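Thiamine-binding periplasmic protein (Escherichia coli, PDB 2QRY) binds thiamine, thiamine phosphate and thiamine diphosphate with high affinity in the periplasm, as the solute-binding component of the ThiBPQ ABC importer. Local coordinates at residues V24-T29 with K78-L83; G97-S102 with V249-A254; N139-L144 with Q152-I157. All blocks are in the same frame, centred on the assembly; numbering follows the deposited sequence.

Contact 1. Residues V24-T29 with K78-L83; sequences VLTVYT and KADVVL
The Tyr-28 ring carries the methyl of Ala-79 on one face: CB of Ala-79 stands 3.3 Å from the Tyr-28 ring centroid and 3° off the normal, a CH-pi contact centred on the ring. With CG of Tyr-28 anti to its carbonyl carbon (chi1 -78°), the ring folds back over the residues that precede strand 81-86. Its OH passes CG of Lys-78 at 3.3 Å, the two side chains nearly perpendicular, and is hydrogen-bonded to Glu-73. The second flat group, the Asp-80 carboxylate, offers the anti lone pair of OD2 to Thr-26 N at 2.7 Å (N-H...O 158°). A water donates both to this OD2 and to Val-24 O, while OD1 bonds Ser-256, so both carboxylate oxygens are engaged.

The backbones pair as parallel strands, with bridges at Val-27/Val-81 and Tyr-28/Val-82. Thr-26 O accepts two N-H groups, from Asp-80 N at 2.9 Å and Val-81 N at 3.1 Å. Further along, Tyr-28 N reaches Val-81 O at 2.8 Å and Leu-83 N reaches Tyr-28 O at 2.6 Å. Thr-29 OG1 extends the series by donating to Leu-83 O from above its carbonyl plane. Val-27 and Val-81 lie side by side on the same face.

Helix 259-269 packs on Leu-25, Val-81 and Leu-83 through Leu-261, Ala-262, Leu-266 and Met-269. Strand 54-59 pairs with the other edge of strand 24-29, and strand 243-252 runs antiparallel to strand 81-86, making this pair interior to the sheet.

Contact 2. Residues G97-S102 with V249-A254; sequences GLFAKS and VAARTA
Ala-251 opens the contact, its CB 3.5 Å from CD2 of Phe-99, where the chain leaving strand 243-252 meets the loop that follows helix 90-96. The motif is a single beta bridge, Phe-99 with Thr-253 (CA to CA 4.2 Å), flanked by two backbone hydrogen bonds; it fastens this loop to the sheet of the solute-binding fold. Phe-99 also packs on Val-82, Leu-85 and Leu-70 and meets Phe-120 edge-to-face, so the Ala-251 methyl belongs to a larger apolar cluster.

Arg-252 contributes both backbone and side chain. A water bridges the segments, accepting from Arg-252 N at 2.9 Å and donating to Ala-100 O at 2.7 Å. Arg-252 O then takes the N-H of Ala-100 at 2.9 Å, nearly straight at 168°, and lies at the edge of the Phe-99 ring, near its plane. The side chain leaves with CG between the backbone N and the carbonyl carbon (chi1 74°), which brings the guanidinium back across Ala-100; CB of Ala-100 sits over the centre of one guanidinium face, 3.5 Å from CZ of Arg-252. On the way, CD of Arg-252 passes 3.4 Å from Lys-101 O. An alanine in place of Arg-252 would keep the backbone bonds but is likely to strip the flat cover from the Ala-100 methyl and open a gap beside the Lys-101 carbonyl.

Thr-253 OG1 is hydrogen-bonded to Ala-79 O, while the CA-H of Thr-253 approaches Leu-98 O. Ala-254 completes the walk: its N donates to Leu-98 O at 2.7 Å with an N-H...O angle of 166°, the donor standing above the carbonyl plane.

Contact 3. Residues N139-L144 with Q152-I157; sequences NPPQSL and QNWRVI
Pro-141 rests on the indole of Trp-154, a proline-tryptophan CH-pi contact that joins the loop before helix 144-149 to the segment leading into strand 156-159. The packing closes the short helical connection, helix 144-149, between strands 121-133 and 156-159 of the solute-binding-protein fold, away from the thiamine site.

The CH-pi evidence is direct. CD of Pro-141 lies 3.9 Å from the centroid of the Trp-154 six-membered ring and 9° off its normal, nearly above the centre of that ring and hence displaced from the middle of the whole indole. CB of Pro-141 adds apolar contact, 3.7 Å from CZ3 of Trp-154, and the two side chains run antiparallel alongside each other. The opposite indole face is covered from within its own segment, where CB of Gln-152 stands 3.5 Å above the Trp-154 ring plane and over its centre. The indole is thus sandwiched between a proline ring and an aliphatic stem. CG of Trp-154 is anti to the carbonyl carbon (chi1 -66°), and chi2 of -49° turns the benzo half toward the proline. Beyond the pair, Trp-154 touches Leu-214 of strand 214-218 and Pro-141 touches Phe-239.

Hydrogen bonding is confined to each side and to its outside partners. Trp-154 N makes a weak bond to Gln-152 O, and two residues after Pro-141 the N-cap Ser-143 starts helix 144-149. The near polar approach between the segments is made by a backbone carbonyl: Asn-139 O meets the indole obliquely, 3.4 Å from CZ2 of Trp-154.

From the N terminus, contact 1 closes first, a loop of 48 intervening residues that brings strand 81-86 beside strand 24-29. Contact 2 opens afterwards and spans 146 residues before strand 243-252 returns to the loop after helix 90-96. The two touch: Asp-80 O lies 3.0 Å from Thr-253 N, a probable hydrogen bond, and strands 81-86 and 243-252 are sheet neighbours. Contact 3, with seven residues between its segments, is nested inside the loop of contact 2 and ties the loop before helix 144-149 to the entry of strand 156-159. Its centre is about 39 Å from those of the other two, on the opposite side of the chain's centre, though all three reach the same sheet.

Contact 1. Residues V24-T29 with K78-L83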
ATOM      1  N   VAL A  24      -7.710   8.439 -24.834  1.00 37.58           N
ATOM      2  CA  VAL A  24      -6.846   7.828 -23.825  1.00 36.06           C
ATOM      3  C   VAL A  24      -7.100   8.320 -22.400  1.00 35.27           C
ATOM      4  O   VAL A  24      -7.398   9.493 -22.171  1.00 36.67           O
ATOM      5  CB  VAL A  24      -5.359   8.080 -24.149  1.00 36.76           C
ATOM      6  CG1 VAL A  24      -4.474   7.296 -23.188  1.00 38.85           C
ATOM      7  CG2 VAL A  24      -5.063   7.692 -25.583  1.00 35.93           C
ATOM      8  N   LEU A  25      -6.983   7.407 -21.443  1.00 32.71           N
ATOM      9  CA  LEU A  25      -7.158   7.744 -20.037  1.00 30.71           C
ATOM     10  C   LEU A  25      -5.872   7.267 -19.358  1.00 29.13           C
ATOM     11  O   LEU A  25      -5.654   6.068 -19.165  1.00 28.35           O
ATOM     12  CB  LEU A  25      -8.392   7.030 -19.470  1.00 31.00           C
ATOM     13  CG  LEU A  25      -9.072   7.546 -18.190  1.00 31.06           C
ATOM     14  CD1 LEU A  25      -8.417   6.971 -16.962  1.00 32.39           C
ATOM     15  CD2 LEU A  25      -9.042   9.057 -18.172  1.00 29.74           C
ATOM     16  N   THR A  26      -5.009   8.219 -19.026  1.00 27.77           N
ATOM     17  CA  THR A  26      -3.723   7.927 -18.403  1.00 27.14           C
ATOM     18  C   THR A  26      -3.824   7.779 -16.893  1.00 26.32           C
ATOM     19  O   THR A  26      -4.238   8.701 -16.198  1.00 27.14           O
ATOM     20  CB  THR A  26      -2.705   9.034 -18.745  1.00 28.27           C
ATOM     21  OG1 THR A  26      -2.522   9.073 -20.165  1.00 28.23           O
ATOM     22  CG2 THR A  26      -1.364   8.770 -18.076  1.00 27.32           C
ATOM     23  N   VAL A  27      -3.433   6.613 -16.390  1.00 25.55           N
ATOM     24  CA  VAL A  27      -3.497   6.348 -14.959  1.00 24.89           C
ATOM     25  C   VAL A  27      -2.141   6.024 -14.316  1.00 24.76           C
ATOM     26  O   VAL A  27      -1.596   4.937 -14.524  1.00 23.53           O
ATOM     27  CB  VAL A  27      -4.456   5.169 -14.665  1.00 26.72           C
ATOM     28  CG1 VAL A  27      -4.550   4.936 -13.158  1.00 23.08           C
ATOM     29  CG2 VAL A  27      -5.837   5.453 -15.263  1.00 24.98           C
ATOM     30  N   TYR A  28      -1.608   6.965 -13.536  1.00 22.45           N
ATOM     31  CA  TYR A  28      -0.343   6.757 -12.834  1.00 22.16           C
ATOM     32  C   TYR A  28      -0.551   5.753 -11.696  1.00 21.99           C
ATOM     33  O   TYR A  28      -1.528   5.844 -10.954  1.00 21.88           O
ATOM     34  CB  TYR A  28       0.169   8.064 -12.223  1.00 21.32           C
ATOM     35  CG  TYR A  28       0.822   9.034 -13.180  1.00 23.44           C
ATOM     36  CD1 TYR A  28       0.929   8.752 -14.543  1.00 24.43           C
ATOM     37  CD2 TYR A  28       1.349  10.234 -12.714  1.00 24.02           C
ATOM     38  CE1 TYR A  28       1.549   9.646 -15.414  1.00 25.57           C
ATOM     39  CE2 TYR A  28       1.970  11.130 -13.569  1.00 25.64           C
ATOM     40  CZ  TYR A  28       2.068  10.833 -14.916  1.00 26.99           C
ATOM     41  OH  TYR A  28       2.688  11.725 -15.759  1.00 30.25           O
ATOM     42  N   THR A  29       0.372   4.809 -11.549  1.00 20.92           N
ATOM     43  CA  THR A  29       0.270   3.821 -10.480  1.00 21.16           C
ATOM     44  C   THR A  29       1.642   3.189 -10.206  1.00 20.20           C
ATOM     45  O   THR A  29       2.615   3.506 -10.886  1.00 16.61           O
ATOM     46  CB  THR A  29      -0.763   2.716 -10.837  1.00 21.76           C
ATOM     47  OG1 THR A  29      -0.995   1.893  -9.688  1.00 23.36           O
ATOM     48  CG2 THR A  29      -0.258   1.851 -11.997  1.00 20.78           C
ATOM     49  N   LYS A  78       0.729  14.466 -17.362  1.00 28.96           N
ATOM     50  CA  LYS A  78      -0.070  13.841 -18.397  1.00 31.00           C
ATOM     51  C   LYS A  78      -1.060  12.849 -17.805  1.00 29.45           C
ATOM     52  O   LYS A  78      -1.811  12.194 -18.531  1.00 30.37           O
ATOM     53  CB  LYS A  78       0.831  13.176 -19.448  1.00 34.00           C
ATOM     54  CG  LYS A  78       1.865  12.192 -18.926  1.00 39.05           C
ATOM     55  CD  LYS A  78       2.881  11.866 -20.025  1.00 40.73           C
ATOM     56  CE  LYS A  78       3.820  10.720 -19.645  1.00 42.43           C
ATOM     57  NZ  LYS A  78       3.163   9.376 -19.710  1.00 44.98           N
ATOM     58  N   ALA A  79      -1.083  12.771 -16.479  1.00 26.87           N
ATOM     59  CA  ALA A  79      -1.986  11.862 -15.787  1.00 26.35           C
ATOM     60  C   ALA A  79      -3.403  12.413 -15.636  1.00 25.60           C
ATOM     61  O   ALA A  79      -3.604  13.606 -15.412  1.00 25.98           O
ATOM     62  CB  ALA A  79      -1.428  11.517 -14.418  1.00 24.08           C
ATOM     63  N   ASP A  80      -4.373  11.518 -15.760  1.00 26.07           N
ATOM     64  CA  ASP A  80      -5.787  11.846 -15.607  1.00 26.27           C
ATOM     65  C   ASP A  80      -6.195  11.345 -14.223  1.00 25.66           C
ATOM     66  O   ASP A  80      -7.032  11.940 -13.547  1.00 26.08           O
ATOM     67  CB  ASP A  80      -6.619  11.133 -16.677  1.00 26.66           C
ATOM     68  CG  ASP A  80      -6.292  11.601 -18.086  1.00 27.71           C
ATOM     69  OD1 ASP A  80      -6.446  12.813 -18.357  1.00 30.21           O
ATOM     70  OD2 ASP A  80      -5.892  10.763 -18.922  1.00 26.33           O
ATOM     71  N   VAL A  81      -5.583  10.242 -13.812  1.00 25.11           N
ATOM     72  CA  VAL A  81      -5.863   9.644 -12.512  1.00 25.02           C
ATOM     73  C   VAL A  81      -4.582   9.099 -11.876  1.00 24.95           C
ATOM     74  O   VAL A  81      -3.714   8.568 -12.567  1.00 26.16           O
ATOM     75  CB  VAL A  81      -6.857   8.454 -12.630  1.00 24.33           C
ATOM     76  CG1 VAL A  81      -7.125   7.861 -11.258  1.00 23.84           C
ATOM     77  CG2 VAL A  81      -8.152   8.907 -13.263  1.00 23.31           C
ATOM     78  N   VAL A  82      -4.463   9.248 -10.561  1.00 24.27           N
ATOM     79  CA  VAL A  82      -3.320   8.710  -9.837  1.00 23.76           C
ATOM     80  C   VAL A  82      -3.867   7.588  -8.965  1.00 22.44           C
ATOM     81  O   VAL A  82      -4.601   7.850  -8.014  1.00 22.51           O
ATOM     82  CB  VAL A  82      -2.655   9.756  -8.920  1.00 22.71           C
ATOM     83  CG1 VAL A  82      -1.602   9.079  -8.054  1.00 19.79           C
ATOM     84  CG2 VAL A  82      -2.024  10.863  -9.760  1.00 23.09           C
ATOM     85  N   LEU A  83      -3.523   6.347  -9.298  1.00 20.57           N
ATOM     86  CA  LEU A  83      -3.989   5.188  -8.538  1.00 19.86           C
ATOM     87  C   LEU A  83      -2.852   4.596  -7.693  1.00 19.28           C
ATOM     88  O   LEU A  83      -1.816   4.213  -8.221  1.00 20.01           O
ATOM     89  CB  LEU A  83      -4.535   4.129  -9.494  1.00 18.58           C
ATOM     90  CG  LEU A  83      -5.135   2.846  -8.906  1.00 19.27           C
ATOM     91  CD1 LEU A  83      -6.235   2.322  -9.837  1.00 15.73           C
ATOM     92  CD2 LEU A  83      -4.044   1.803  -8.686  1.00 15.38           C
TER
HETATM   93  O   HOH W   1      -5.408  11.109 -21.479  1.00 37.51           O

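Contact 2. Residues G97-S102 with V249-A254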
ATOM      1  N   GLY A  97      -3.878  20.607  -4.208  1.00 28.89           N
ATOM      2  CA  GLY A  97      -4.816  21.228  -5.125  1.00 28.65           C
ATOM      3  C   GLY A  97      -4.814  20.611  -6.514  1.00 29.05           C
ATOM      4  O   GLY A  97      -5.534  21.072  -7.396  1.00 28.82           O
ATOM      5  N   LEU A  98      -4.018  19.562  -6.706  1.00 29.05           N
ATOM      6  CA  LEU A  98      -3.917  18.885  -7.997  1.00 29.09           C
ATOM      7  C   LEU A  98      -5.070  17.927  -8.309  1.00 29.07           C
ATOM      8  O   LEU A  98      -5.232  17.490  -9.450  1.00 29.85           O
ATOM      9  CB  LEU A  98      -2.587  18.123  -8.082  1.00 29.27           C
ATOM     10  CG  LEU A  98      -1.361  18.820  -8.697  1.00 30.53           C
ATOM     11  CD1 LEU A  98      -1.198  20.215  -8.148  1.00 32.13           C
ATOM     12  CD2 LEU A  98      -0.120  17.993  -8.410  1.00 32.24           C
ATOM     13  N   PHE A  99      -5.878  17.604  -7.308  1.00 28.50           N
ATOM     14  CA  PHE A  99      -6.989  16.683  -7.524  1.00 27.82           C
ATOM     15  C   PHE A  99      -8.362  17.327  -7.499  1.00 28.87           C
ATOM     16  O   PHE A  99      -8.591  18.297  -6.788  1.00 29.50           O
ATOM     17  CB  PHE A  99      -6.942  15.561  -6.494  1.00 24.21           C
ATOM     18  CG  PHE A  99      -5.657  14.794  -6.507  1.00 24.62           C
ATOM     19  CD1 PHE A  99      -4.607  15.162  -5.674  1.00 23.08           C
ATOM     20  CD2 PHE A  99      -5.481  13.724  -7.381  1.00 22.94           C
ATOM     21  CE1 PHE A  99      -3.399  14.476  -5.708  1.00 23.63           C
ATOM     22  CE2 PHE A  99      -4.278  13.035  -7.424  1.00 23.78           C
ATOM     23  CZ  PHE A  99      -3.234  13.411  -6.584  1.00 23.35           C
ATOM     24  N   ALA A 100      -9.278  16.773  -8.286  1.00 31.47           N
ATOM     25  CA  ALA A 100     -10.644  17.279  -8.344  1.00 33.68           C
ATOM     26  C   ALA A 100     -11.564  16.279  -7.641  1.00 36.42           C
ATOM     27  O   ALA A 100     -11.133  15.178  -7.280  1.00 36.72           O
ATOM     28  CB  ALA A 100     -11.071  17.455  -9.788  1.00 32.10           C
ATOM     29  N   LYS A 101     -12.822  16.661  -7.436  1.00 38.08           N
ATOM     30  CA  LYS A 101     -13.771  15.768  -6.786  1.00 40.31           C
ATOM     31  C   LYS A 101     -14.054  14.579  -7.699  1.00 41.05           C
ATOM     32  O   LYS A 101     -14.121  14.718  -8.921  1.00 42.92           O
ATOM     33  CB  LYS A 101     -15.055  16.527  -6.436  1.00 41.87           C
ATOM     34  CG  LYS A 101     -14.843  17.528  -5.307  1.00 44.12           C
ATOM     35  CD  LYS A 101     -16.074  18.375  -5.036  1.00 45.98           C
ATOM     36  CE  LYS A 101     -15.790  19.400  -3.945  1.00 47.12           C
ATOM     37  NZ  LYS A 101     -16.970  20.268  -3.665  1.00 48.80           N
ATOM     38  N   SER A 102     -14.201  13.407  -7.096  1.00 40.78           N
ATOM     39  CA  SER A 102     -14.431  12.177  -7.842  1.00 41.65           C
ATOM     40  C   SER A 102     -15.798  12.034  -8.487  1.00 42.18           C
ATOM     41  O   SER A 102     -15.922  11.468  -9.574  1.00 41.84           O
ATOM     42  CB  SER A 102     -14.211  10.976  -6.927  1.00 41.95           C
ATOM     43  OG  SER A 102     -15.149  10.987  -5.862  1.00 43.29           O
ATOM     44  N   VAL A 249      -6.058   4.512  -2.379  1.00 23.01           N
ATOM     45  CA  VAL A 249      -7.050   5.335  -3.047  1.00 22.68           C
ATOM     46  C   VAL A 249      -6.617   5.820  -4.418  1.00 22.90           C
ATOM     47  O   VAL A 249      -5.460   5.687  -4.814  1.00 23.82           O
ATOM     48  CB  VAL A 249      -7.374   6.582  -2.199  1.00 22.65           C
ATOM     49  CG1 VAL A 249      -7.816   6.163  -0.807  1.00 23.13           C
ATOM     50  CG2 VAL A 249      -6.150   7.470  -2.105  1.00 19.82           C
ATOM     51  N   ALA A 250      -7.576   6.388  -5.134  1.00 23.22           N
ATOM     52  CA  ALA A 250      -7.345   6.946  -6.453  1.00 22.75           C
ATOM     53  C   ALA A 250      -8.142   8.252  -6.537  1.00 23.65           C
ATOM     54  O   ALA A 250      -9.135   8.430  -5.822  1.00 23.11           O
ATOM     55  CB  ALA A 250      -7.801   5.976  -7.519  1.00 18.85           C
ATOM     56  N   ALA A 251      -7.695   9.165  -7.393  1.00 22.54           N
ATOM     57  CA  ALA A 251      -8.377  10.437  -7.575  1.00 23.01           C
ATOM     58  C   ALA A 251      -8.066  10.989  -8.961  1.00 25.02           C
ATOM     59  O   ALA A 251      -7.025  10.672  -9.549  1.00 24.23           O
ATOM     60  CB  ALA A 251      -7.935  11.421  -6.513  1.00 21.48           C
ATOM     61  N   ARG A 252      -8.974  11.806  -9.487  1.00 24.94           N
ATOM     62  CA  ARG A 252      -8.778  12.397 -10.800  1.00 24.71           C
ATOM     63  C   ARG A 252      -8.090  13.744 -10.611  1.00 23.70           C
ATOM     64  O   ARG A 252      -8.308  14.425  -9.610  1.00 21.35           O
ATOM     65  CB  ARG A 252     -10.123  12.564 -11.515  1.00 27.38           C
ATOM     66  CG  ARG A 252     -11.015  13.696 -11.011  1.00 29.73           C
ATOM     67  CD  ARG A 252     -12.394  13.608 -11.674  1.00 32.01           C
ATOM     68  NE  ARG A 252     -13.051  14.905 -11.858  1.00 34.28           N
ATOM     69  CZ  ARG A 252     -12.556  15.904 -12.590  1.00 35.13           C
ATOM     70  NH1 ARG A 252     -11.386  15.772 -13.212  1.00 34.92           N
ATOM     71  NH2 ARG A 252     -13.236  17.036 -12.716  1.00 35.07           N
ATOM     72  N   THR A 253      -7.254  14.122 -11.570  1.00 22.68           N
ATOM     73  CA  THR A 253      -6.532  15.382 -11.477  1.00 23.58           C
ATOM     74  C   THR A 253      -7.396  16.551 -11.912  1.00 25.18           C
ATOM     75  O   THR A 253      -8.294  16.399 -12.738  1.00 25.76           O
ATOM     76  CB  THR A 253      -5.261  15.349 -12.340  1.00 23.34           C
ATOM     77  OG1 THR A 253      -5.607  15.063 -13.704  1.00 21.19           O
ATOM     78  CG2 THR A 253      -4.306  14.268 -11.822  1.00 22.63           C
ATOM     79  N   ALA A 254      -7.132  17.720 -11.341  1.00 26.33           N
ATOM     80  CA  ALA A 254      -7.887  18.913 -11.698  1.00 25.96           C
ATOM     81  C   ALA A 254      -7.554  19.324 -13.133  1.00 26.13           C
ATOM     82  O   ALA A 254      -8.413  19.824 -13.858  1.00 27.07           O
ATOM     83  CB  ALA A 254      -7.556  20.039 -10.742  1.00 24.58           C
TER
HETATM   84  O   HOH W   2     -11.107  12.498  -7.669  1.00 24.83           O

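Contact 3. Residues N139-L144 with Q152-I157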
ATOM      1  N   ASN A 139      11.161 -19.479  15.483  1.00 34.00           N
ATOM      2  CA  ASN A 139      10.565 -18.674  16.537  1.00 34.75           C
ATOM      3  C   ASN A 139      10.515 -17.197  16.178  1.00 33.46           C
ATOM      4  O   ASN A 139      11.266 -16.387  16.715  1.00 32.50           O
ATOM      5  CB  ASN A 139      11.342 -18.881  17.833  1.00 37.03           C
ATOM      6  CG  ASN A 139      11.354 -20.334  18.273  1.00 39.77           C
ATOM      7  OD1 ASN A 139      10.329 -20.876  18.693  1.00 41.03           O
ATOM      8  ND2 ASN A 139      12.514 -20.977  18.165  1.00 40.79           N
ATOM      9  N   PRO A 140       9.611 -16.829  15.261  1.00 32.87           N
ATOM     10  CA  PRO A 140       9.454 -15.443  14.820  1.00 31.86           C
ATOM     11  C   PRO A 140       8.981 -14.525  15.939  1.00 31.29           C
ATOM     12  O   PRO A 140       8.359 -14.970  16.902  1.00 32.91           O
ATOM     13  CB  PRO A 140       8.428 -15.562  13.698  1.00 32.39           C
ATOM     14  CG  PRO A 140       7.563 -16.687  14.175  1.00 32.04           C
ATOM     15  CD  PRO A 140       8.589 -17.693  14.642  1.00 31.59           C
ATOM     16  N   PRO A 141       9.279 -13.225  15.829  1.00 30.42           N
ATOM     17  CA  PRO A 141       8.866 -12.260  16.848  1.00 28.92           C
ATOM     18  C   PRO A 141       7.339 -12.223  16.944  1.00 28.63           C
ATOM     19  O   PRO A 141       6.643 -12.532  15.972  1.00 25.76           O
ATOM     20  CB  PRO A 141       9.456 -10.953  16.330  1.00 30.04           C
ATOM     21  CG  PRO A 141       9.422 -11.139  14.847  1.00 27.88           C
ATOM     22  CD  PRO A 141       9.938 -12.544  14.702  1.00 29.68           C
ATOM     23  N   GLN A 142       6.825 -11.852  18.113  1.00 28.25           N
ATOM     24  CA  GLN A 142       5.383 -11.795  18.324  1.00 28.69           C
ATOM     25  C   GLN A 142       4.889 -10.378  18.617  1.00 27.77           C
ATOM     26  O   GLN A 142       3.744 -10.164  19.017  1.00 26.76           O
ATOM     27  CB  GLN A 142       4.991 -12.758  19.447  1.00 31.58           C
ATOM     28  CG  GLN A 142       5.310 -14.212  19.105  1.00 36.43           C
ATOM     29  CD  GLN A 142       5.065 -15.165  20.259  1.00 39.54           C
ATOM     30  OE1 GLN A 142       5.649 -15.016  21.331  1.00 42.54           O
ATOM     31  NE2 GLN A 142       4.205 -16.155  20.041  1.00 39.15           N
ATOM     32  N   SER A 143       5.767  -9.409  18.398  1.00 26.74           N
ATOM     33  CA  SER A 143       5.429  -8.009  18.596  1.00 25.63           C
ATOM     34  C   SER A 143       6.507  -7.177  17.911  1.00 26.69           C
ATOM     35  O   SER A 143       7.644  -7.633  17.751  1.00 26.42           O
ATOM     36  CB  SER A 143       5.361  -7.680  20.088  1.00 22.74           C
ATOM     37  OG  SER A 143       6.625  -7.810  20.708  1.00 23.26           O
ATOM     38  N   LEU A 144       6.153  -5.966  17.492  1.00 26.74           N
ATOM     39  CA  LEU A 144       7.110  -5.095  16.826  1.00 26.59           C
ATOM     40  C   LEU A 144       8.232  -4.813  17.810  1.00 26.68           C
ATOM     41  O   LEU A 144       9.403  -4.701  17.432  1.00 26.05           O
ATOM     42  CB  LEU A 144       6.444  -3.779  16.416  1.00 25.96           C
ATOM     43  CG  LEU A 144       6.970  -3.066  15.158  1.00 25.90           C
ATOM     44  CD1 LEU A 144       6.446  -1.628  15.139  1.00 24.64           C
ATOM     45  CD2 LEU A 144       8.477  -3.067  15.140  1.00 25.75           C
ATOM     46  N   GLN A 152      17.944 -11.933  19.246  1.00 36.43           N
ATOM     47  CA  GLN A 152      18.022 -12.805  18.079  1.00 37.52           C
ATOM     48  C   GLN A 152      18.570 -11.982  16.909  1.00 37.08           C
ATOM     49  O   GLN A 152      18.280 -10.791  16.797  1.00 36.79           O
ATOM     50  CB  GLN A 152      16.629 -13.334  17.719  1.00 38.87           C
ATOM     51  CG  GLN A 152      15.935 -14.136  18.822  1.00 42.12           C
ATOM     52  CD  GLN A 152      16.162 -15.640  18.711  1.00 44.69           C
ATOM     53  OE1 GLN A 152      17.289 -16.125  18.834  1.00 45.55           O
ATOM     54  NE2 GLN A 152      15.081 -16.385  18.475  1.00 43.97           N
ATOM     55  N   ASN A 153      19.365 -12.609  16.047  1.00 36.66           N
ATOM     56  CA  ASN A 153      19.920 -11.911  14.893  1.00 36.83           C
ATOM     57  C   ASN A 153      19.053 -12.095  13.647  1.00 35.59           C
ATOM     58  O   ASN A 153      19.505 -12.635  12.633  1.00 35.43           O
ATOM     59  CB  ASN A 153      21.341 -12.396  14.596  1.00 39.51           C
ATOM     60  CG  ASN A 153      22.342 -11.936  15.639  1.00 44.04           C
ATOM     61  OD1 ASN A 153      22.492 -10.737  15.890  1.00 45.98           O
ATOM     62  ND2 ASN A 153      23.038 -12.890  16.252  1.00 44.63           N
ATOM     63  N   TRP A 154      17.804 -11.651  13.727  1.00 32.98           N
ATOM     64  CA  TRP A 154      16.903 -11.758  12.591  1.00 30.83           C
ATOM     65  C   TRP A 154      17.328 -10.747  11.530  1.00 27.94           C
ATOM     66  O   TRP A 154      17.727  -9.632  11.853  1.00 27.13           O
ATOM     67  CB  TRP A 154      15.461 -11.467  13.009  1.00 30.48           C
ATOM     68  CG  TRP A 154      14.875 -12.459  13.947  1.00 30.15           C
ATOM     69  CD1 TRP A 154      14.894 -13.818  13.825  1.00 30.85           C
ATOM     70  CD2 TRP A 154      14.153 -12.171  15.152  1.00 28.62           C
ATOM     71  NE1 TRP A 154      14.227 -14.398  14.880  1.00 30.51           N
ATOM     72  CE2 TRP A 154      13.763 -13.407  15.709  1.00 29.43           C
ATOM     73  CE3 TRP A 154      13.801 -10.988  15.812  1.00 28.36           C
ATOM     74  CZ2 TRP A 154      13.034 -13.497  16.898  1.00 28.21           C
ATOM     75  CZ3 TRP A 154      13.079 -11.075  16.995  1.00 28.52           C
ATOM     76  CH2 TRP A 154      12.702 -12.324  17.525  1.00 30.52           C
ATOM     77  N   ARG A 155      17.250 -11.149  10.267  1.00 26.82           N
ATOM     78  CA  ARG A 155      17.609 -10.271   9.162  1.00 25.11           C
ATOM     79  C   ARG A 155      16.307  -9.632   8.682  1.00 22.63           C
ATOM     80  O   ARG A 155      15.325 -10.326   8.419  1.00 20.28           O
ATOM     81  CB  ARG A 155      18.223 -11.072   8.012  1.00 28.67           C
ATOM     82  CG  ARG A 155      19.122 -12.218   8.436  1.00 34.09           C
ATOM     83  CD  ARG A 155      20.514 -11.756   8.802  1.00 36.83           C
ATOM     84  NE  ARG A 155      21.184 -11.092   7.686  1.00 40.75           N
ATOM     85  CZ  ARG A 155      21.262 -11.585   6.454  1.00 41.71           C
ATOM     86  NH1 ARG A 155      20.706 -12.760   6.165  1.00 43.03           N
ATOM     87  NH2 ARG A 155      21.903 -10.904   5.510  1.00 39.28           N
ATOM     88  N   VAL A 156      16.303  -8.314   8.554  1.00 21.17           N
ATOM     89  CA  VAL A 156      15.112  -7.608   8.117  1.00 20.26           C
ATOM     90  C   VAL A 156      15.350  -6.706   6.913  1.00 18.28           C
ATOM     91  O   VAL A 156      16.420  -6.131   6.758  1.00 17.83           O
ATOM     92  CB  VAL A 156      14.545  -6.749   9.269  1.00 19.95           C
ATOM     93  CG1 VAL A 156      13.474  -5.813   8.757  1.00 21.39           C
ATOM     94  CG2 VAL A 156      13.968  -7.648  10.343  1.00 23.83           C
ATOM     95  N   ILE A 157      14.337  -6.607   6.060  1.00 17.23           N
ATOM     96  CA  ILE A 157      14.379  -5.736   4.890  1.00 17.65           C
ATOM     97  C   ILE A 157      13.048  -4.976   4.835  1.00 17.92           C
ATOM     98  O   ILE A 157      11.989  -5.554   5.072  1.00 18.98           O
ATOM     99  CB  ILE A 157      14.571  -6.542   3.575  1.00 15.38           C
ATOM    100  CG1 ILE A 157      16.021  -7.027   3.475  1.00 17.14           C
ATOM    101  CG2 ILE A 157      14.249  -5.670   2.365  1.00 15.15           C
ATOM    102  CD1 ILE A 157      16.316  -7.889   2.262  1.00 16.33           C
TER